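Local coordinates for pectate lyase (PDB 3VMV), which probably cleaves the polygalacturonate chains of pectin by beta-elimination, at residues V110-V115 / N137-E142; P209-A214 / A237-E242; G19-Y24 / P44-T49; A25-Q30 / Q58-Q63. One frame throughout, in Å; residues are numbered along the deposited sequence.

All four contacts belong to one parallel beta-helix. Contacts 3 and 4 come first in the chain and are interleaved: residues 19-24 run straight into 25-30, and 44-49 are followed by 58-63. Helix 28-40 begins in contact 4 and links the two strands of contact 3; the contacts touch in packing at Tyr24 and Gln30, their centres about 19 Å apart. Contact 1 comes next, about 17 Å from contact 4 and about 25 Å from contact 3 between centres, pairing strands 111-113 and 138-140. Contact 2 closes the series, about 23 Å from contact 1 and about 34 Å from contact 3, again between centres, across the chain's centre. The set thus runs from the helix-covered beginning of the coil to its later turns.

Contact 1 (V110-V115 / N137-E142); sequences VSIHHV and NEFYSE
His113 and Tyr140 lie side by side on neighbouring coils of the parallel beta-helix, where strands 111-113 and 138-140 run in register. The CB of His113 sits over the centre of the Tyr140 ring, 3.4 Å from its centroid, a CH-pi contact. His113 CG, between the backbone N and the carbonyl carbon (chi1 65°), starts the imidazole off alongside the phenol and lies 3.5 Å from Tyr140 CZ. His113 CD2 is 3.4 Å from Tyr140 OH, which lies over the imidazole face toward its rim; the rings are nearly parallel, at 6°, but slid apart. His113 ND1 meets His114 ND1 at 2.7 Å in a nearly straight hydrogen bond, and His113 NE2 bonds to Glu91. An alanine in place of Tyr140 would probably strip the ring from His113 CB and the OH from the imidazole face, leaving His113 less to pack against. On the face that carries Ile112 and Phe139, Ile112 CB meets Phe139 CD1 at the ring edge, 4.0 Å away, apolar groups suited to the buried interior. Backbone bonds such as Ile112 N to Glu138 O, 2.9 Å, join the coils. His114, whose flat ring covers Ser141 CA, ends in a bond from NE2 to Glu142 OE2, 2.8 Å, reached on the anti side and 35° out of the carboxylate plane.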
# COMPACT_ATOMS: atom_id res chain seq x y z
N VAL A 110 -3.36 7.67 9.51
CA VAL A 110 -3.07 6.79 10.66
C VAL A 110 -1.64 6.24 10.60
O VAL A 110 -1.03 6.13 9.53
CB VAL A 110 -4.09 5.59 10.75
CG1 VAL A 110 -5.50 6.11 10.92
CG2 VAL A 110 -3.97 4.69 9.49
N SER A 111 -1.11 5.84 11.76
CA SER A 111 0.16 5.14 11.82
C SER A 111 -0.13 3.71 12.20
O SER A 111 -0.85 3.50 13.18
CB SER A 111 1.07 5.75 12.87
OG SER A 111 1.33 7.12 12.55
N ILE A 112 0.39 2.76 11.44
CA ILE A 112 0.13 1.34 11.73
C ILE A 112 1.46 0.66 11.74
O ILE A 112 2.21 0.72 10.73
CB ILE A 112 -0.77 0.69 10.64
CG1 ILE A 112 -2.07 1.51 10.47
CG2 ILE A 112 -1.08 -0.79 11.05
CD1 ILE A 112 -3.05 0.88 9.49
N HIS A 113 1.79 -0.02 12.84
CA HIS A 113 3.15 -0.47 12.96
C HIS A 113 3.33 -1.67 13.88
O HIS A 113 2.51 -1.99 14.71
CB HIS A 113 4.03 0.71 13.45
CG HIS A 113 3.68 1.17 14.83
ND1 HIS A 113 4.34 0.71 15.96
CD2 HIS A 113 2.75 2.05 15.28
CE1 HIS A 113 3.83 1.29 17.04
NE2 HIS A 113 2.86 2.10 16.66
N HIS A 114 4.45 -2.36 13.64
CA HIS A 114 4.86 -3.53 14.41
C HIS A 114 3.74 -4.56 14.40
O HIS A 114 3.46 -5.18 15.44
CB HIS A 114 5.30 -3.18 15.84
CG HIS A 114 6.53 -2.34 15.87
ND1 HIS A 114 6.50 -0.96 15.80
CD2 HIS A 114 7.84 -2.69 15.89
CE1 HIS A 114 7.74 -0.49 15.84
NE2 HIS A 114 8.57 -1.52 15.91
N VAL A 115 3.17 -4.80 13.22
CA VAL A 115 2.07 -5.77 13.11
C VAL A 115 2.66 -7.16 12.91
O VAL A 115 3.18 -7.48 11.84
CB VAL A 115 1.10 -5.40 11.99
CG1 VAL A 115 -0.15 -6.35 12.01
CG2 VAL A 115 0.62 -3.94 12.21
N ASN A 137 -0.58 8.07 5.52
CA ASN A 137 -0.33 7.21 6.67
C ASN A 137 1.16 6.98 6.87
O ASN A 137 1.99 7.38 6.04
CB ASN A 137 -1.00 5.88 6.44
CG ASN A 137 -2.46 6.01 6.03
OD1 ASN A 137 -2.86 5.60 4.89
ND2 ASN A 137 -3.27 6.50 6.91
N GLU A 138 1.49 6.27 7.96
CA GLU A 138 2.87 5.85 8.20
C GLU A 138 2.82 4.40 8.61
O GLU A 138 2.02 4.03 9.45
CB GLU A 138 3.56 6.71 9.27
CG GLU A 138 3.65 8.15 8.80
CD GLU A 138 4.44 9.08 9.68
OE1 GLU A 138 5.28 8.63 10.51
OE2 GLU A 138 4.27 10.32 9.54
N PHE A 139 3.72 3.62 8.02
CA PHE A 139 3.77 2.18 8.23
C PHE A 139 5.19 1.80 8.53
O PHE A 139 6.10 2.22 7.80
CB PHE A 139 3.33 1.43 6.97
CG PHE A 139 2.00 1.90 6.41
CD1 PHE A 139 0.82 1.68 7.11
CD2 PHE A 139 1.94 2.50 5.16
CE1 PHE A 139 -0.42 2.10 6.61
CE2 PHE A 139 0.70 2.91 4.63
CZ PHE A 139 -0.48 2.71 5.35
N TYR A 140 5.42 0.98 9.55
CA TYR A 140 6.81 0.64 9.87
C TYR A 140 6.87 -0.57 10.79
O TYR A 140 5.85 -0.94 11.39
CB TYR A 140 7.54 1.85 10.50
CG TYR A 140 6.89 2.51 11.68
CD1 TYR A 140 7.25 2.16 12.99
CD2 TYR A 140 5.93 3.50 11.50
CE1 TYR A 140 6.70 2.80 14.07
CE2 TYR A 140 5.35 4.14 12.60
CZ TYR A 140 5.76 3.78 13.87
OH TYR A 140 5.21 4.36 15.01
N SER A 141 8.05 -1.18 10.90
CA SER A 141 8.27 -2.18 11.96
C SER A 141 9.72 -2.04 12.40
O SER A 141 10.04 -1.01 13.00
CB SER A 141 7.86 -3.61 11.55
OG SER A 141 8.67 -4.16 10.54
N GLU A 142 10.59 -3.02 12.11
CA GLU A 142 12.02 -2.82 12.34
C GLU A 142 12.79 -3.41 11.17
O GLU A 142 12.38 -4.45 10.62
CB GLU A 142 12.48 -3.54 13.62
CG GLU A 142 11.78 -3.16 14.91
CD GLU A 142 12.09 -1.74 15.39
OE1 GLU A 142 13.11 -1.15 14.98
OE2 GLU A 142 11.31 -1.22 16.23
O HOH W 1 4.00 7.53 12.97
O HOH W 2 3.83 -3.45 10.77

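Contact 2 (P209-A214 / A237-E242); sequences PLIRYA and ARVFVE
Ala237 opens the second segment against Ile211, its CB 3.6 Å from Ile211 CG2. Its small methyl suits a place where the backbone of the preceding coil passes close by: the same CB is 3.4 Å from Ala214 O, and Ala237 CA approaches that oxygen at 3.3 Å in a CA-H...O contact. Next, Arg238 N donates to Ala214 O at 3.0 Å. The long Arg238 side chain plays no part across this contact and forms a salt bridge with Asp215. Val239 returns to the isoleucine: its CB is 4.0 Å from Ile211 CD1 and its CG2 is 4.1 Å from the same atom, the two side chains crossing at about a right angle. Ile211 can serve both partners because its branches part; CD1, on an extended chain (chi2 167°), reaches the valine, while CG2 meets the alanine. Beyond this point the segment moves off, and Phe240 and Glu242 engage His217 instead. Such branched apolar side chains fill the interior of a parallel beta-helix. The two strands are not paired with each other: strand 210-212 lies between 177-181 and 231-234, whereas strand 238-242 lies between 215-219 and 276-280. The contact thus spans the bend at Tyr213 and Ala214, between strands 210-212 and 215-219, and the bond from Arg238 N to Ala214 O leads into the pairing of 215-219 with 238-242.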
# COMPACT_ATOMS: atom_id res chain seq x y z
N PRO A 209 7.19 -2.26 -4.92
CA PRO A 209 6.51 -3.46 -4.41
C PRO A 209 7.04 -4.72 -5.12
O PRO A 209 7.75 -4.64 -6.15
CB PRO A 209 5.05 -3.24 -4.84
CG PRO A 209 5.08 -2.04 -5.85
CD PRO A 209 6.52 -1.74 -6.11
N LEU A 210 6.65 -5.89 -4.60
CA LEU A 210 6.69 -7.15 -5.33
C LEU A 210 5.41 -7.17 -6.16
O LEU A 210 4.31 -7.14 -5.59
CB LEU A 210 6.74 -8.34 -4.36
CG LEU A 210 6.97 -9.73 -4.96
CD1 LEU A 210 7.17 -10.72 -3.80
CD2 LEU A 210 5.81 -10.20 -5.88
N ILE A 211 5.54 -7.11 -7.49
CA ILE A 211 4.35 -7.03 -8.34
C ILE A 211 4.26 -8.27 -9.20
O ILE A 211 5.14 -8.52 -10.01
CB ILE A 211 4.38 -5.77 -9.28
CG1 ILE A 211 4.64 -4.50 -8.49
CG2 ILE A 211 3.04 -5.65 -10.05
CD1 ILE A 211 4.98 -3.32 -9.40
N ARG A 212 3.16 -9.01 -9.05
CA ARG A 212 2.82 -10.10 -9.96
C ARG A 212 1.65 -9.70 -10.84
O ARG A 212 0.62 -9.29 -10.32
CB ARG A 212 2.44 -11.40 -9.23
CG ARG A 212 3.59 -12.06 -8.49
CD ARG A 212 3.00 -13.22 -7.69
NE ARG A 212 4.00 -14.13 -7.10
CZ ARG A 212 4.40 -14.06 -5.83
NH1 ARG A 212 3.93 -13.12 -5.01
NH2 ARG A 212 5.28 -14.94 -5.39
N TYR A 213 1.81 -9.85 -12.17
CA TYR A 213 0.71 -9.69 -13.18
C TYR A 213 0.14 -8.30 -13.39
O TYR A 213 -0.24 -7.95 -14.53
CB TYR A 213 -0.53 -10.62 -12.89
CG TYR A 213 -0.19 -12.08 -12.72
CD1 TYR A 213 0.13 -12.88 -13.82
CD2 TYR A 213 -0.14 -12.63 -11.45
CE1 TYR A 213 0.49 -14.23 -13.67
CE2 TYR A 213 0.21 -13.97 -11.29
CZ TYR A 213 0.52 -14.75 -12.40
OH TYR A 213 0.88 -16.06 -12.25
N ALA A 214 0.04 -7.53 -12.30
CA ALA A 214 -0.73 -6.27 -12.33
C ALA A 214 -0.11 -5.15 -13.17
O ALA A 214 1.11 -5.10 -13.34
CB ALA A 214 -0.90 -5.77 -10.93
N ALA A 237 3.60 -8.51 -15.14
CA ALA A 237 3.29 -7.18 -14.60
C ALA A 237 3.80 -6.10 -15.54
O ALA A 237 4.75 -6.31 -16.25
CB ALA A 237 3.94 -6.99 -13.24
N ARG A 238 3.12 -4.95 -15.56
CA ARG A 238 3.64 -3.78 -16.30
C ARG A 238 3.66 -2.61 -15.35
O ARG A 238 2.60 -2.24 -14.82
CB ARG A 238 2.72 -3.43 -17.47
CG ARG A 238 2.72 -4.57 -18.50
CD ARG A 238 1.94 -4.19 -19.75
NE ARG A 238 0.57 -3.83 -19.43
CZ ARG A 238 -0.31 -3.49 -20.38
NH1 ARG A 238 -1.53 -3.15 -20.07
NH2 ARG A 238 0.09 -3.46 -21.64
N VAL A 239 4.86 -2.06 -15.10
CA VAL A 239 4.94 -0.94 -14.15
C VAL A 239 5.53 0.29 -14.83
O VAL A 239 6.63 0.21 -15.40
CB VAL A 239 5.71 -1.32 -12.84
CG1 VAL A 239 7.09 -1.76 -13.10
CG2 VAL A 239 5.72 -0.13 -11.87
N PHE A 240 4.76 1.39 -14.85
CA PHE A 240 5.29 2.66 -15.35
C PHE A 240 5.95 3.39 -14.20
O PHE A 240 5.26 3.77 -13.23
CB PHE A 240 4.14 3.47 -15.99
CG PHE A 240 4.57 4.82 -16.56
CD1 PHE A 240 5.82 4.97 -17.15
CD2 PHE A 240 3.68 5.90 -16.58
CE1 PHE A 240 6.19 6.18 -17.72
CE2 PHE A 240 4.06 7.12 -17.13
CZ PHE A 240 5.31 7.26 -17.70
N VAL A 241 7.28 3.52 -14.26
CA VAL A 241 8.10 4.11 -13.18
C VAL A 241 8.50 5.47 -13.66
O VAL A 241 9.37 5.60 -14.50
CB VAL A 241 9.30 3.24 -12.92
CG1 VAL A 241 10.14 3.74 -11.74
CG2 VAL A 241 8.84 1.77 -12.72
N GLU A 242 7.82 6.49 -13.11
CA GLU A 242 7.89 7.85 -13.69
C GLU A 242 8.25 8.90 -12.65
O GLU A 242 7.57 9.09 -11.63
CB GLU A 242 6.48 8.16 -14.26
CG GLU A 242 6.38 9.51 -14.94
CD GLU A 242 4.95 9.85 -15.36
OE1 GLU A 242 4.02 9.36 -14.68
OE2 GLU A 242 4.80 10.66 -16.31

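Contact 3 (G19-Y24 / P44-T49); sequences GGRVEY and PDEPLT
Arg21 pairs in register with Leu48, and Val22 with Thr49, where strand 21-25 runs parallel to strand 48-52 at the beginning of the beta-helix; helix 28-40 connects the two. The backbone groups alternate as a parallel pair requires. Arg21 N donates to Pro47 O at 2.9 Å, Thr49 N to Arg21 O at 2.9 Å, and Glu23 N to Thr49 O at 2.9 Å. Pro47 itself has no N-H to offer, so its carbonyl makes the hydrogen bond, while its CB packs on Gly20; that oxygen also receives a CA-H...O contact from Gly20. The absence of a side chain at Gly20 matters, because a CB there would run into the same Pro47 oxygen. On the other side of Leu48, its backbone bonds to Asn80 and Ser82 of strand 78-85.

Among the side chains, Arg21 reaches out in an extended chain and crosses Glu46 at about a right angle. Arg21 NE forms a salt bridge with Glu46 OE1 at 2.8 Å, but the hydrogen bond within it is weak, bent to 118°, with the guanidinium and carboxylate planes 75° apart. Charge rather than good directionality therefore probably carries this pairing. The Glu46 carbonyl is taken by Arg38 of the helix. Leu48 places CD1 4.0 Å from Arg21 CB. Thr49 OG1 has a weak bond with Gly17 O. A water bridges the two segments: it accepts from Gly20 N at 3.1 Å and from Thr49 OG1 at 3.2 Å, and donates to Arg21 O at 2.9 Å.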
# COMPACT_ATOMS: atom_id res chain seq x y z
N GLY A 19 -20.26 11.87 3.75
CA GLY A 19 -21.67 12.15 3.54
C GLY A 19 -22.63 11.21 4.26
O GLY A 19 -23.76 11.00 3.82
N GLY A 20 -22.17 10.64 5.37
CA GLY A 20 -23.03 9.83 6.21
C GLY A 20 -22.77 10.12 7.68
O GLY A 20 -22.67 11.27 8.11
N ARG A 21 -22.66 9.06 8.45
CA ARG A 21 -22.44 9.16 9.88
C ARG A 21 -20.97 9.35 10.21
O ARG A 21 -20.09 8.94 9.44
CB ARG A 21 -22.94 7.89 10.57
CG ARG A 21 -24.45 7.75 10.55
CD ARG A 21 -24.95 6.63 11.46
NE ARG A 21 -26.33 6.27 11.14
CZ ARG A 21 -27.15 5.63 11.96
NH1 ARG A 21 -26.74 5.28 13.17
NH2 ARG A 21 -28.39 5.35 11.58
N VAL A 22 -20.73 10.00 11.35
CA VAL A 22 -19.38 10.19 11.89
C VAL A 22 -19.31 9.63 13.28
O VAL A 22 -20.18 9.91 14.11
CB VAL A 22 -18.99 11.70 11.91
CG1 VAL A 22 -17.59 11.93 12.47
CG2 VAL A 22 -19.11 12.29 10.52
N GLU A 23 -18.29 8.83 13.54
CA GLU A 23 -18.04 8.29 14.84
C GLU A 23 -16.61 8.52 15.18
O GLU A 23 -15.74 8.58 14.27
CB GLU A 23 -18.33 6.79 14.85
CG GLU A 23 -19.79 6.44 14.84
CD GLU A 23 -20.49 6.65 16.21
OE1 GLU A 23 -19.85 6.63 17.29
OE2 GLU A 23 -21.71 6.78 16.22
N TYR A 24 -16.34 8.62 16.47
CA TYR A 24 -14.99 8.67 16.96
C TYR A 24 -14.70 7.42 17.79
O TYR A 24 -15.46 7.08 18.71
CB TYR A 24 -14.78 9.89 17.82
CG TYR A 24 -14.66 11.20 17.04
CD1 TYR A 24 -15.80 11.84 16.53
CD2 TYR A 24 -13.43 11.80 16.87
CE1 TYR A 24 -15.67 13.06 15.83
CE2 TYR A 24 -13.30 13.00 16.22
CZ TYR A 24 -14.42 13.61 15.69
OH TYR A 24 -14.25 14.81 15.03
N PRO A 44 -26.94 -0.99 5.65
CA PRO A 44 -25.55 -1.42 5.82
C PRO A 44 -24.53 -0.66 4.96
O PRO A 44 -23.35 -0.68 5.31
CB PRO A 44 -25.58 -2.89 5.40
CG PRO A 44 -26.81 -3.00 4.50
CD PRO A 44 -27.79 -2.06 5.07
N ASP A 45 -24.97 0.01 3.90
CA ASP A 45 -24.03 0.74 3.05
C ASP A 45 -24.02 2.24 3.33
O ASP A 45 -23.37 2.99 2.60
CB ASP A 45 -24.38 0.54 1.57
CG ASP A 45 -24.25 -0.91 1.12
OD1 ASP A 45 -23.50 -1.70 1.74
OD2 ASP A 45 -24.88 -1.25 0.09
N GLU A 46 -24.76 2.67 4.35
CA GLU A 46 -24.78 4.10 4.71
C GLU A 46 -23.32 4.52 4.97
O GLU A 46 -22.66 3.92 5.80
CB GLU A 46 -25.61 4.32 5.98
CG GLU A 46 -25.69 5.81 6.32
CD GLU A 46 -26.36 6.07 7.64
OE1 GLU A 46 -26.25 5.22 8.56
OE2 GLU A 46 -26.99 7.14 7.76
N PRO A 47 -22.84 5.56 4.29
CA PRO A 47 -21.42 5.95 4.49
C PRO A 47 -21.11 6.24 5.96
O PRO A 47 -21.93 6.85 6.67
CB PRO A 47 -21.26 7.22 3.64
CG PRO A 47 -22.29 7.06 2.55
CD PRO A 47 -23.47 6.28 3.16
N LEU A 48 -19.92 5.79 6.39
CA LEU A 48 -19.49 5.90 7.77
C LEU A 48 -18.04 6.37 7.79
O LEU A 48 -17.19 5.76 7.18
CB LEU A 48 -19.60 4.53 8.45
CG LEU A 48 -19.11 4.46 9.91
CD1 LEU A 48 -19.86 5.40 10.85
CD2 LEU A 48 -19.13 3.01 10.45
N THR A 49 -17.79 7.47 8.48
CA THR A 49 -16.43 7.91 8.74
C THR A 49 -16.14 7.63 10.20
O THR A 49 -16.92 8.02 11.09
CB THR A 49 -16.29 9.42 8.46
OG1 THR A 49 -16.45 9.63 7.06
CG2 THR A 49 -14.93 9.94 8.89
O HOH W 3 -19.57 10.44 7.07

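Contact 4 (A25-Q30 / Q58-Q63); sequences ASTGAQ and QGNSPQ
Asn60 grips the first turn of helix 28-40 with two oxygens. Its side-chain OD1 accepts from Gly28 N at 3.0 Å; the N-H points almost straight at the oxygen (172°), yet the donor stands above the amide plane, 56° out of it. The backbone O of Asn60 takes Ala29 N at 2.9 Å. Thr27 CB packs against Asn60 CG at 3.7 Å, while Pro62 lays its CD 3.7 Å from Ala29 CA. Between them Ser61 OG comes within 3.1 Å of Gly28 CA, too close for any side chain there, which explains the glycine.

Further out, the helix start is arranged by its own residues. Thr27 is the N-cap, its OG1 accepting from Gln30 N at 3.1 Å, and Gln30 OE1 in turn accepts from Ser26 N at 2.9 Å. On the loop side, residues 58-61 form a type I beta turn. Asn60 OD1 also receives Thr57 N and Asn60 ND2 reaches Thr55 O, two bonds that hold the amide in position; separately, Ser61 OG bonds to Thr57 O, which fixes the serine. An alanine in place of Asn60 would probably cost Gly28 N and Thr57 N the OD1 they share, and Thr55 O the amide N-H.

Asparagine suits the place because its one short side chain both accepts and donates. The N-H groups of residues 28, 29 and 30 all find oxygen acceptors, and oxygens gathered at this helix start would probably be favoured by the positive end of the helix dipole.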
# COMPACT_ATOMS: atom_id res chain seq x y z
N ALA A 25 -13.57 6.79 17.50
CA ALA A 25 -13.24 5.55 18.20
C ALA A 25 -11.81 5.60 18.69
O ALA A 25 -10.93 6.14 18.03
CB ALA A 25 -13.37 4.37 17.23
N SER A 26 -11.56 5.00 19.84
CA SER A 26 -10.21 4.97 20.37
C SER A 26 -9.79 3.57 20.77
O SER A 26 -8.74 3.40 21.36
CB SER A 26 -10.07 5.92 21.57
OG SER A 26 -11.10 5.67 22.51
N THR A 27 -10.61 2.58 20.45
CA THR A 27 -10.19 1.18 20.68
C THR A 27 -10.64 0.33 19.49
O THR A 27 -11.56 0.71 18.74
CB THR A 27 -10.84 0.56 21.95
OG1 THR A 27 -12.27 0.45 21.73
CG2 THR A 27 -10.54 1.42 23.21
N GLY A 28 -10.00 -0.83 19.31
CA GLY A 28 -10.39 -1.71 18.23
C GLY A 28 -11.80 -2.24 18.44
O GLY A 28 -12.53 -2.46 17.47
N ALA A 29 -12.18 -2.44 19.70
CA ALA A 29 -13.55 -2.86 19.99
C ALA A 29 -14.56 -1.85 19.46
O ALA A 29 -15.55 -2.24 18.84
CB ALA A 29 -13.73 -3.14 21.46
N GLN A 30 -14.31 -0.56 19.63
CA GLN A 30 -15.24 0.43 19.09
C GLN A 30 -15.27 0.38 17.58
O GLN A 30 -16.32 0.39 16.98
CB GLN A 30 -14.88 1.84 19.54
CG GLN A 30 -15.22 2.10 20.99
CD GLN A 30 -15.06 3.56 21.34
OE1 GLN A 30 -14.03 4.13 21.07
NE2 GLN A 30 -16.07 4.16 21.96
N GLN A 58 -3.84 -4.92 20.08
CA GLN A 58 -4.40 -6.25 20.30
C GLN A 58 -5.25 -6.29 21.58
O GLN A 58 -6.34 -6.87 21.61
CB GLN A 58 -3.27 -7.29 20.38
CG GLN A 58 -2.52 -7.49 19.08
CD GLN A 58 -3.37 -8.15 18.03
OE1 GLN A 58 -4.27 -8.94 18.35
NE2 GLN A 58 -3.09 -7.87 16.76
N GLY A 59 -4.73 -5.69 22.65
CA GLY A 59 -5.39 -5.73 23.94
C GLY A 59 -6.77 -5.06 23.94
O GLY A 59 -7.63 -5.46 24.73
N ASN A 60 -6.98 -4.06 23.07
CA ASN A 60 -8.29 -3.39 23.09
C ASN A 60 -9.18 -3.71 21.88
O ASN A 60 -10.18 -3.03 21.65
CB ASN A 60 -8.18 -1.86 23.36
CG ASN A 60 -7.50 -1.08 22.22
OD1 ASN A 60 -7.58 -1.43 21.03
ND2 ASN A 60 -6.89 0.07 22.61
N SER A 61 -8.81 -4.76 21.14
CA SER A 61 -9.54 -5.21 19.94
C SER A 61 -10.00 -6.65 20.13
O SER A 61 -9.30 -7.44 20.77
CB SER A 61 -8.64 -5.16 18.70
OG SER A 61 -8.17 -3.82 18.54
N PRO A 62 -11.16 -6.97 19.58
CA PRO A 62 -11.76 -8.29 19.84
C PRO A 62 -11.27 -9.39 18.89
O PRO A 62 -11.49 -10.57 19.22
CB PRO A 62 -13.25 -8.04 19.61
CG PRO A 62 -13.26 -6.95 18.54
CD PRO A 62 -12.09 -6.05 18.89
N GLN A 63 -10.68 -9.04 17.76
CA GLN A 63 -10.05 -10.01 16.84
C GLN A 63 -8.59 -9.61 16.67
O GLN A 63 -8.20 -8.52 17.10
CB GLN A 63 -10.72 -9.98 15.46
CG GLN A 63 -12.19 -10.38 15.54
CD GLN A 63 -12.92 -10.18 14.22
OE1 GLN A 63 -12.46 -10.62 13.17
NE2 GLN A 63 -14.05 -9.50 14.28